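Molybdate/tungstate binding protein (PDB 1FR3) binds molybdate and tungstate as an assembly of six small subunits, probably serving molybdate storage and homeostasis in the cell. Local coordinates at residues 10-15 and 51-56. Numbering follows the deposited sequence.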
loop_
_atom_site.group_PDB
_atom_site.type_symbol
_atom_site.label_atom_id
_atom_site.label_comp_id
_atom_site.label_asym_id
_atom_site.label_seq_id
_atom_site.Cartn_x
_atom_site.Cartn_y
_atom_site.Cartn_z
ATOM N N GLU A 10 -6.617 9.433 16.664
ATOM C CA GLU A 10 -7.528 8.922 17.688
ATOM C C GLU A 10 -8.966 9.238 17.288
ATOM O O GLU A 10 -9.386 10.395 17.339
ATOM C CB GLU A 10 -7.183 9.500 19.062
ATOM C CG GLU A 10 -5.774 9.106 19.503
ATOM C CD GLU A 10 -5.424 9.616 20.883
ATOM O OE1 GLU A 10 -6.238 10.339 21.498
ATOM O OE2 GLU A 10 -4.324 9.299 21.377
ATOM N N ALA A 11 -9.695 8.215 16.865
ATOM C CA ALA A 11 -11.039 8.394 16.336
ATOM C C ALA A 11 -12.106 7.564 17.029
ATOM O O ALA A 11 -11.831 6.825 17.976
ATOM C CB ALA A 11 -10.986 8.003 14.855
ATOM N N THR A 12 -13.342 7.733 16.562
ATOM C CA THR A 12 -14.465 6.991 17.135
ATOM C C THR A 12 -15.211 6.265 16.021
ATOM O O THR A 12 -15.455 6.840 14.959
ATOM C CB THR A 12 -15.429 7.915 17.904
ATOM O OG1 THR A 12 -14.737 8.542 18.995
ATOM C CG2 THR A 12 -16.606 7.149 18.484
ATOM N N VAL A 13 -15.520 4.986 16.240
ATOM C CA VAL A 13 -16.277 4.235 15.232
ATOM C C VAL A 13 -17.725 4.724 15.175
ATOM O O VAL A 13 -18.389 4.784 16.213
ATOM C CB VAL A 13 -16.277 2.723 15.514
ATOM C CG1 VAL A 13 -17.060 1.947 14.464
ATOM C CG2 VAL A 13 -14.848 2.192 15.592
ATOM N N LYS A 14 -18.206 5.029 13.981
ATOM C CA LYS A 14 -19.588 5.454 13.782
ATOM C C LYS A 14 -20.439 4.284 13.282
ATOM O O LYS A 14 -21.510 3.999 13.829
ATOM C CB LYS A 14 -19.698 6.604 12.781
ATOM C CG LYS A 14 -19.021 7.897 13.191
ATOM C CD LYS A 14 -19.500 9.086 12.376
ATOM C CE LYS A 14 -19.061 9.006 10.923
ATOM N NZ LYS A 14 -19.475 10.226 10.161
ATOM N N GLU A 15 -19.958 3.604 12.248
ATOM C CA GLU A 15 -20.698 2.498 11.651
ATOM C C GLU A 15 -19.767 1.441 11.076
ATOM O O GLU A 15 -18.623 1.718 10.730
ATOM C CB GLU A 15 -21.632 3.035 10.550
ATOM C CG GLU A 15 -22.764 3.871 11.128
ATOM C CD GLU A 15 -23.755 4.446 10.149
ATOM O OE1 GLU A 15 -24.277 3.701 9.295
ATOM O OE2 GLU A 15 -24.054 5.664 10.220
ATOM N N GLY A 51 -19.193 3.326 18.398
ATOM C CA GLY A 51 -18.939 4.026 19.647
ATOM C C GLY A 51 -17.542 3.737 20.186
ATOM O O GLY A 51 -17.074 4.441 21.081
ATOM N N ASP A 52 -16.873 2.720 19.638
ATOM C CA ASP A 52 -15.533 2.398 20.126
ATOM C C ASP A 52 -14.520 3.504 19.828
ATOM O O ASP A 52 -14.512 4.084 18.745
ATOM C CB ASP A 52 -14.993 1.110 19.506
ATOM C CG ASP A 52 -15.398 -0.180 20.177
ATOM O OD1 ASP A 52 -15.883 -0.134 21.327
ATOM O OD2 ASP A 52 -15.226 -1.247 19.553
ATOM N N LYS A 53 -13.666 3.790 20.808
ATOM C CA LYS A 53 -12.559 4.717 20.612
ATOM C C LYS A 53 -11.417 3.857 20.052
ATOM O O LYS A 53 -11.077 2.838 20.656
ATOM C CB LYS A 53 -12.097 5.395 21.895
ATOM C CG LYS A 53 -13.169 6.234 22.567
ATOM C CD LYS A 53 -13.673 7.366 21.693
ATOM C CE LYS A 53 -14.724 8.192 22.421
ATOM N NZ LYS A 53 -15.555 8.976 21.465
ATOM N N VAL A 54 -10.893 4.260 18.912
ATOM C CA VAL A 54 -9.848 3.495 18.244
ATOM C C VAL A 54 -8.782 4.429 17.685
ATOM O O VAL A 54 -8.923 5.649 17.700
ATOM C CB VAL A 54 -10.436 2.693 17.063
ATOM C CG1 VAL A 54 -11.476 1.684 17.537
ATOM C CG2 VAL A 54 -11.083 3.608 16.024
ATOM N N THR A 55 -7.702 3.828 17.190
ATOM C CA THR A 55 -6.656 4.610 16.540
ATOM C C THR A 55 -6.593 4.205 15.071
ATOM O O THR A 55 -6.385 3.030 14.753
ATOM C CB THR A 55 -5.281 4.451 17.209
ATOM O OG1 THR A 55 -5.362 4.958 18.549
ATOM C CG2 THR A 55 -4.213 5.218 16.442
ATOM N N ALA A 56 -6.796 5.165 14.171
ATOM C CA ALA A 56 -6.632 4.900 12.741
ATOM C C ALA A 56 -5.118 4.993 12.500
ATOM O O ALA A 56 -4.493 5.925 13.029
ATOM C CB ALA A 56 -7.408 5.867 11.884
#
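Ala11 and Val54 form the hydrogen-bonded pair of an antiparallel ladder that joins strand 7-18 to strand 53-58 in the OB-like beta fold of the TOBE domain. Ala11 N donates to Val54 O at 2.8 Å. Val54 N returns a bond to Ala11 O at 2.9 Å. Glu10 with Thr55 and Thr12 with Lys53 are the flanking non-hydrogen-bonded pairs. Where residues 51-52 lead into the strand, two more backbone bonds continue the pairing. Val13 N binds Asp52 O at 2.8 Å, and Gly51 N binds Val13 O at 2.7 Å. Thr12 CA also lies 3.3 Å from Asp52 O, a CA-H...O contact beside the Val13 bond.

The apolar contact is on the face that carries Ala11 and Val54. Val13 CG2 meets Val54 CG1 at 3.9 Å. Met27 of strand 22-29 packs on Ala11 and Val54, and Leu66 of a second subunit also touches Val54. Thr55 pairs with a strand of that subunit, and the sheet runs on across the interface.

Asp52 OD2 accepts a hydrogen bond from Val49 N and forms a salt bridge with Lys67 NZ of the second subunit. The polar side-chain contact between the two strands is on the face opposite Ala11 and Val54, between Lys53 and Thr12. The lysine chain bends at chi2 (-61°), which brings its end back over Thr12. Thr12 OG1 stands beside its own backbone N and accepts the bond from Lys53 NZ at 2.6 Å. An alanine in place of Thr12 would probably leave the Lys53 ammonium without this hydroxyl mate and its chain freer to turn. Lys53 CD also comes close to the hydroxyl, 3.1 Å from Thr12 OG1.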